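Long-range contacts in glycerol dehydrogenase (Bacillus coagulans, PDB 6CSJ), which probably catalyses the NAD-dependent oxidation of glycerol and, as the double mutant here, has an acquired D-lactate dehydrogenase activity: residues P115-T120 against A162-S167; Q13-L18 against A229-I234. The protein carries 2 engineered substitutions. One frame throughout, in Å; residues are numbered along the deposited sequence.

Contact 1: residues P115-T120 against A162-S167; sequences PTIAST and ARLLVS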
ATOM      1  N   PRO A 115       9.167   3.564  -5.474  1.00 22.37           N
ATOM      2  CA  PRO A 115       8.084   4.512  -5.213  1.00 19.84           C
ATOM      3  C   PRO A 115       8.622   5.899  -4.901  1.00 20.30           C
ATOM      4  O   PRO A 115       9.677   6.023  -4.272  1.00 21.15           O
ATOM      5  CB  PRO A 115       7.365   3.939  -3.987  1.00 20.81           C
ATOM      6  CG  PRO A 115       7.862   2.550  -3.830  1.00 21.73           C
ATOM      7  CD  PRO A 115       9.228   2.507  -4.448  1.00 23.00           C
ATOM      8  N   THR A 116       7.914   6.913  -5.380  1.00 18.22           N
ATOM      9  CA  THR A 116       8.200   8.300  -5.056  1.00 19.82           C
ATOM     10  C   THR A 116       7.325   8.810  -3.904  1.00 21.78           C
ATOM     11  O   THR A 116       7.422   9.985  -3.519  1.00 22.92           O
ATOM     12  CB  THR A 116       7.983   9.193  -6.291  1.00 20.15           C
ATOM     13  OG1 THR A 116       6.657   8.995  -6.780  1.00 21.23           O
ATOM     14  CG2 THR A 116       8.968   8.837  -7.375  1.00 19.82           C
ATOM     15  N   ILE A 117       6.464   7.934  -3.381  1.00 23.97           N
ATOM     16  CA  ILE A 117       5.606   8.213  -2.221  1.00 21.65           C
ATOM     17  C   ILE A 117       5.543   6.940  -1.384  1.00 21.54           C
ATOM     18  O   ILE A 117       5.852   5.848  -1.883  1.00 23.06           O
ATOM     19  CB  ILE A 117       4.176   8.631  -2.648  1.00 24.03           C
ATOM     20  CG1 ILE A 117       3.412   7.433  -3.280  1.00 28.40           C
ATOM     21  CG2 ILE A 117       4.235   9.857  -3.564  1.00 23.46           C
ATOM     22  CD1 ILE A 117       2.165   7.787  -4.070  1.00 31.75           C
ATOM     23  N   ALA A 118       5.146   7.077  -0.126  1.00 20.42           N
ATOM     24  CA  ALA A 118       5.034   5.939   0.796  1.00 20.32           C
ATOM     25  C   ALA A 118       3.644   5.971   1.430  1.00 23.03           C
ATOM     26  O   ALA A 118       3.492   6.145   2.636  1.00 21.84           O
ATOM     27  CB  ALA A 118       6.127   5.988   1.838  1.00 20.49           C
ATOM     28  N   SER A 119       2.641   5.775   0.569  1.00 23.99           N
ATOM     29  CA  SER A 119       1.224   5.936   0.898  1.00 23.78           C
ATOM     30  C   SER A 119       0.412   4.635   0.957  1.00 22.80           C
ATOM     31  O   SER A 119      -0.747   4.660   1.374  1.00 28.41           O
ATOM     32  CB  SER A 119       0.580   6.865  -0.143  1.00 22.92           C
ATOM     33  OG  SER A 119       0.697   6.298  -1.438  1.00 27.00           O
ATOM     34  N   THR A 120       0.977   3.524   0.491  1.00 19.45           N
ATOM     35  CA  THR A 120       0.299   2.229   0.604  1.00 16.54           C
ATOM     36  C   THR A 120       1.346   1.137   0.827  1.00 15.92           C
ATOM     37  O   THR A 120       2.549   1.367   0.665  1.00 15.64           O
ATOM     38  CB  THR A 120      -0.557   1.861  -0.654  1.00 17.22           C
ATOM     39  OG1 THR A 120       0.280   1.318  -1.708  1.00 17.60           O
ATOM     40  CG2 THR A 120      -1.364   3.066  -1.222  1.00 16.66           C
ATOM     41  N   ALA A 162       2.636  15.744   2.810  1.00 22.88           N
ATOM     42  CA  ALA A 162       2.602  14.915   4.022  1.00 22.63           C
ATOM     43  C   ALA A 162       1.320  14.086   4.160  1.00 23.30           C
ATOM     44  O   ALA A 162       1.334  13.009   4.761  1.00 24.27           O
ATOM     45  CB  ALA A 162       2.825  15.763   5.263  1.00 21.07           C
ATOM     46  N   ARG A 163       0.225  14.585   3.598  1.00 23.39           N
ATOM     47  CA  ARG A 163      -1.022  13.827   3.538  1.00 27.95           C
ATOM     48  C   ARG A 163      -0.821  12.396   3.011  1.00 26.70           C
ATOM     49  O   ARG A 163      -1.464  11.458   3.497  1.00 26.00           O
ATOM     50  CB  ARG A 163      -2.056  14.553   2.660  1.00 27.13           C
ATOM     51  CG  ARG A 163      -3.426  13.904   2.719  1.00 26.39           C
ATOM     52  CD  ARG A 163      -4.437  14.579   1.833  1.00 26.86           C
ATOM     53  NE  ARG A 163      -5.668  13.792   1.831  1.00 28.97           N
ATOM     54  CZ  ARG A 163      -6.624  13.845   0.909  1.00 27.55           C
ATOM     55  NH1 ARG A 163      -6.530  14.657  -0.131  1.00 28.81           N
ATOM     56  NH2 ARG A 163      -7.694  13.059   1.034  1.00 31.50           N
ATOM     57  N   LEU A 164       0.055  12.250   2.019  1.00 24.89           N
ATOM     58  CA  LEU A 164       0.360  10.943   1.439  1.00 23.55           C
ATOM     59  C   LEU A 164       1.134  10.028   2.389  1.00 21.15           C
ATOM     60  O   LEU A 164       0.889   8.817   2.408  1.00 20.60           O
ATOM     61  CB  LEU A 164       1.102  11.095   0.109  1.00 23.77           C
ATOM     62  CG  LEU A 164       0.235  11.546  -1.083  1.00 25.95           C
ATOM     63  CD1 LEU A 164       1.113  12.033  -2.231  1.00 24.88           C
ATOM     64  CD2 LEU A 164      -0.699  10.429  -1.566  1.00 26.61           C
ATOM     65  N   LEU A 165       2.060  10.583   3.167  1.00 21.97           N
ATOM     66  CA  LEU A 165       2.801   9.785   4.153  1.00 22.17           C
ATOM     67  C   LEU A 165       1.856   9.334   5.274  1.00 22.37           C
ATOM     68  O   LEU A 165       1.912   8.176   5.715  1.00 19.83           O
ATOM     69  CB  LEU A 165       3.987  10.565   4.748  1.00 20.64           C
ATOM     70  CG  LEU A 165       4.935   9.722   5.616  1.00 21.38           C
ATOM     71  CD1 LEU A 165       5.740   8.736   4.777  1.00 21.88           C
ATOM     72  CD2 LEU A 165       5.865  10.616   6.410  1.00 24.26           C
ATOM     73  N   VAL A 166       0.991  10.253   5.705  1.00 21.11           N
ATOM     74  CA  VAL A 166      -0.012   9.981   6.737  1.00 22.36           C
ATOM     75  C   VAL A 166      -0.985   8.900   6.256  1.00 22.21           C
ATOM     76  O   VAL A 166      -1.303   7.977   7.011  1.00 19.39           O
ATOM     77  CB  VAL A 166      -0.769  11.265   7.145  1.00 22.94           C
ATOM     78  CG1 VAL A 166      -1.971  10.952   8.027  1.00 21.91           C
ATOM     79  CG2 VAL A 166       0.178  12.210   7.885  1.00 26.09           C
ATOM     80  N   SER A 167      -1.428   9.004   5.003  1.00 20.59           N
ATOM     81  CA  SER A 167      -2.279   7.973   4.414  1.00 21.90           C
ATOM     82  C   SER A 167      -1.612   6.587   4.458  1.00 20.65           C
ATOM     83  O   SER A 167      -2.277   5.590   4.730  1.00 19.27           O
ATOM     84  CB  SER A 167      -2.673   8.332   2.981  1.00 23.54           C
ATOM     85  OG  SER A 167      -3.711   7.481   2.520  1.00 26.09           O
TER

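Contact 2: residues Q13-L18 against A229-I234; sequences QGPDEL and AVEKII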
ATOM      1  N   GLN A  13      16.736   1.165   1.301  1.00 16.01           N
ATOM      2  CA  GLN A  13      16.198   2.452   1.739  1.00 17.00           C
ATOM      3  C   GLN A  13      17.299   3.404   2.192  1.00 17.86           C
ATOM      4  O   GLN A  13      18.220   3.008   2.908  1.00 16.15           O
ATOM      5  CB  GLN A  13      15.190   2.233   2.875  1.00 18.79           C
ATOM      6  CG  GLN A  13      14.552   3.511   3.412  1.00 19.58           C
ATOM      7  CD  GLN A  13      13.581   3.262   4.542  1.00 19.33           C
ATOM      8  OE1 GLN A  13      12.845   2.282   4.535  1.00 21.37           O
ATOM      9  NE2 GLN A  13      13.570   4.156   5.519  1.00 20.56           N
ATOM     10  N   GLY A  14      17.164   4.664   1.803  1.00 18.50           N
ATOM     11  CA  GLY A  14      18.122   5.696   2.157  1.00 23.16           C
ATOM     12  C   GLY A  14      17.904   6.965   1.349  1.00 25.95           C
ATOM     13  O   GLY A  14      17.204   6.941   0.334  1.00 24.63           O
ATOM     14  N   PRO A  15      18.493   8.087   1.798  1.00 27.45           N
ATOM     15  CA  PRO A  15      18.359   9.328   1.025  1.00 29.07           C
ATOM     16  C   PRO A  15      19.198   9.289  -0.256  1.00 33.17           C
ATOM     17  O   PRO A  15      20.326   8.755  -0.244  1.00 31.37           O
ATOM     18  CB  PRO A  15      18.845  10.418   1.995  1.00 27.11           C
ATOM     19  CG  PRO A  15      19.717   9.723   2.967  1.00 25.94           C
ATOM     20  CD  PRO A  15      19.395   8.245   2.955  1.00 29.90           C
ATOM     21  N   ASP A  16      18.621   9.787  -1.356  1.00 31.36           N
ATOM     22  CA  ASP A  16      19.310   9.900  -2.651  1.00 29.25           C
ATOM     23  C   ASP A  16      19.708   8.540  -3.283  1.00 27.05           C
ATOM     24  O   ASP A  16      20.668   8.454  -4.053  1.00 25.81           O
ATOM     25  CB  ASP A  16      20.523  10.844  -2.497  1.00 32.82           C
ATOM     26  CG  ASP A  16      20.849  11.637  -3.765  1.00 38.71           C
ATOM     27  OD1 ASP A  16      20.069  11.653  -4.752  1.00 38.44           O
ATOM     28  OD2 ASP A  16      21.925  12.263  -3.760  1.00 53.30           O
ATOM     29  N   GLU A  17      18.948   7.496  -2.963  1.00 27.59           N
ATOM     30  CA  GLU A  17      19.128   6.142  -3.529  1.00 28.28           C
ATOM     31  C   GLU A  17      19.008   6.057  -5.064  1.00 27.07           C
ATOM     32  O   GLU A  17      19.682   5.229  -5.690  1.00 27.69           O
ATOM     33  CB  GLU A  17      18.117   5.172  -2.890  1.00 29.59           C
ATOM     34  CG  GLU A  17      18.627   3.980  -2.090  1.00 32.72           C
ATOM     35  CD  GLU A  17      20.030   4.082  -1.559  1.00 29.91           C
ATOM     36  OE1 GLU A  17      20.948   3.584  -2.252  1.00 27.97           O
ATOM     37  OE2 GLU A  17      20.223   4.610  -0.447  1.00 29.32           O
ATOM     38  N   LEU A  18      18.168   6.894  -5.674  1.00 24.14           N
ATOM     39  CA  LEU A  18      18.039   6.926  -7.143  1.00 27.65           C
ATOM     40  C   LEU A  18      19.344   7.333  -7.845  1.00 31.05           C
ATOM     41  O   LEU A  18      19.560   6.951  -8.997  1.00 41.67           O
ATOM     42  CB  LEU A  18      16.893   7.846  -7.594  1.00 29.43           C
ATOM     43  CG  LEU A  18      15.464   7.357  -7.311  1.00 32.40           C
ATOM     44  CD1 LEU A  18      14.437   8.372  -7.778  1.00 35.20           C
ATOM     45  CD2 LEU A  18      15.183   6.002  -7.938  1.00 30.43           C
ATOM     46  N   ALA A 229      12.866   9.375  12.265  1.00 18.78           N
ATOM     47  CA  ALA A 229      11.461   9.022  12.446  1.00 20.50           C
ATOM     48  C   ALA A 229      10.798   8.801  11.097  1.00 20.41           C
ATOM     49  O   ALA A 229      10.015   7.867  10.937  1.00 24.60           O
ATOM     50  CB  ALA A 229      10.720  10.095  13.224  1.00 18.30           C
ATOM     51  N   VAL A 230      11.113   9.664  10.133  1.00 20.11           N
ATOM     52  CA  VAL A 230      10.591   9.515   8.771  1.00 18.49           C
ATOM     53  C   VAL A 230      11.142   8.236   8.145  1.00 17.56           C
ATOM     54  O   VAL A 230      10.396   7.505   7.516  1.00 15.72           O
ATOM     55  CB  VAL A 230      10.882  10.755   7.895  1.00 17.35           C
ATOM     56  CG1 VAL A 230      10.415  10.527   6.462  1.00 18.13           C
ATOM     57  CG2 VAL A 230      10.174  11.966   8.472  1.00 17.24           C
ATOM     58  N   GLU A 231      12.431   7.963   8.348  1.00 19.87           N
ATOM     59  CA  GLU A 231      13.050   6.713   7.887  1.00 22.54           C
ATOM     60  C   GLU A 231      12.326   5.480   8.430  1.00 19.88           C
ATOM     61  O   GLU A 231      12.026   4.561   7.673  1.00 19.03           O
ATOM     62  CB  GLU A 231      14.548   6.644   8.250  1.00 24.55           C
ATOM     63  CG  GLU A 231      15.441   7.669   7.532  1.00 28.70           C
ATOM     64  CD  GLU A 231      15.833   7.303   6.097  1.00 33.12           C
ATOM     65  OE1 GLU A 231      15.779   6.113   5.714  1.00 31.97           O
ATOM     66  OE2 GLU A 231      16.214   8.233   5.347  1.00 37.72           O
ATOM     67  N   LYS A 232      12.023   5.465   9.726  1.00 21.32           N
ATOM     68  CA  LYS A 232      11.355   4.304  10.327  1.00 21.50           C
ATOM     69  C   LYS A 232       9.925   4.115   9.825  1.00 18.34           C
ATOM     70  O   LYS A 232       9.485   2.979   9.636  1.00 14.87           O
ATOM     71  CB  LYS A 232      11.364   4.396  11.851  1.00 25.89           C
ATOM     72  CG  LYS A 232      12.702   4.063  12.466  1.00 31.24           C
ATOM     73  CD  LYS A 232      12.632   4.185  13.972  1.00 41.16           C
ATOM     74  CE  LYS A 232      13.979   3.994  14.647  1.00 44.87           C
ATOM     75  NZ  LYS A 232      13.941   4.649  15.981  1.00 48.24           N
ATOM     76  N   ILE A 233       9.213   5.228   9.628  1.00 16.24           N
ATOM     77  CA  ILE A 233       7.847   5.202   9.116  1.00 16.97           C
ATOM     78  C   ILE A 233       7.810   4.739   7.659  1.00 18.12           C
ATOM     79  O   ILE A 233       6.927   3.974   7.286  1.00 20.78           O
ATOM     80  CB  ILE A 233       7.144   6.570   9.299  1.00 18.66           C
ATOM     81  CG1 ILE A 233       6.692   6.741  10.760  1.00 22.69           C
ATOM     82  CG2 ILE A 233       5.959   6.758   8.354  1.00 17.57           C
ATOM     83  CD1 ILE A 233       5.676   5.725  11.272  1.00 21.44           C
ATOM     84  N   ILE A 234       8.757   5.190   6.841  1.00 20.12           N
ATOM     85  CA  ILE A 234       8.832   4.730   5.454  1.00 19.17           C
ATOM     86  C   ILE A 234       9.052   3.215   5.399  1.00 17.85           C
ATOM     87  O   ILE A 234       8.388   2.534   4.625  1.00 16.70           O
ATOM     88  CB  ILE A 234       9.883   5.532   4.647  1.00 19.70           C
ATOM     89  CG1 ILE A 234       9.305   6.938   4.364  1.00 19.47           C
ATOM     90  CG2 ILE A 234      10.236   4.816   3.347  1.00 18.64           C
ATOM     91  CD1 ILE A 234      10.269   7.911   3.724  1.00 18.88           C
TER

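Contact 1: residues P115-T120 against A162-S167
Leu-164 and Ser-119 make the closest backbone approach here, with their CA atoms 5.1 Å apart, and they bury the most surface. The loop 115-120 follows strand 111-115 and runs past the first turns of helix 162-173. Ser-119 presents carbon, not its hydroxyl, to the helix. Its CB lies 3.2 Å from Leu-164 O, which is tight packing. Its CA also makes a bent CA-H...O contact with the same oxygen, at 3.3 Å and 123° at the hydrogen. The two methyls of Leu-164 serve different partners. CD2 rests on Ser-119 CB at 4.0 Å, and CD1 touches Ile-117 CG2 at 4.0 Å, where the two side chains cross obliquely.

Ala-118 meets the next helix residue. The CB of Leu-165 points away from the loop. Its CG is anti to the backbone N, and chi2 of 70° then brings CD1 to within 4.0 Å of Ala-118 CB. The carbonyl oxygen of Ala-118 is bonded to Asn-237 ND2 on helix 228-248. The same amide nitrogen makes a weak bond to Leu-165 O, and so bridges loop and helix from a third element. The direct contact is methyl packing and weak CH...O approach. It therefore depends mainly on fit of shape, and Asn-237 adds an indirect polar link whose helix half is weak.

Contact 2: residues Q13-L18 against A229-I234
Gln-13 and Gly-14 end strand 10-14 beside helix 228-248, the closest CA atoms being those of Gly-14 and Glu-231 at 7.7 Å, and a type II turn from Gly-14 to Glu-17 then carries the chain on. With the backbones this far apart, the side chains do the joining. Gln-13 is fully extended as far as CD and reaches the helix with its amide. NE2 donates two hydrogen bonds to one residue: to Glu-231 O at 2.7 Å and to Glu-231 OE1 at 3.0 Å. Both acceptors lie near the amide plane, although NE2 meets Glu-231 OE1 from above the carboxylate plane, 39° out of it. The Glu-231 chain bends at chi2 (-80°), which turns CD back toward the strand end. The other carboxylate oxygen, OE2, is bonded to Thr-154 OG1 and also lies 4.0 Å from Pro-15 CD. The other branch of the amide, Gln-13 OE1, lies 3.8 Å from Ile-234 CG2. An alanine in place of Gln-13 would probably leave Glu-231 O and OE1 without their shared donor and open a gap beside Ile-234. Thr-154, at the start of helix 154-158, touches Gln-13, Pro-15 and Ile-234. The contact ties strand 10-14, an outermost strand of the sheet within this chain, to helix 228-248, whose Ile-233 and Ile-234 in turn pack on Leu-165 of helix 162-173.

Overall arrangement
The two contacts are neighbours, with centres 12 Å apart, and both segments of contact 1 fall, in sequence, between the two segments of contact 2. They meet in an apolar patch between helices 162-173 and 228-248. There Ile-234 CG1 lies 4.0 Å from Leu-165 CD1 and 4.2 Å from Ala-118 CB. Contact 2 is polar and lies farther out: its centre is about 16 Å from the centre of the chain, that of contact 1 about 9 Å. Both join the parallel-sheet part to the helical part. In iron-containing alcohol dehydrogenases the cleft between these parts holds cofactor and substrate, and the loop 115-120, leaving strand 111-115, probably lies near it.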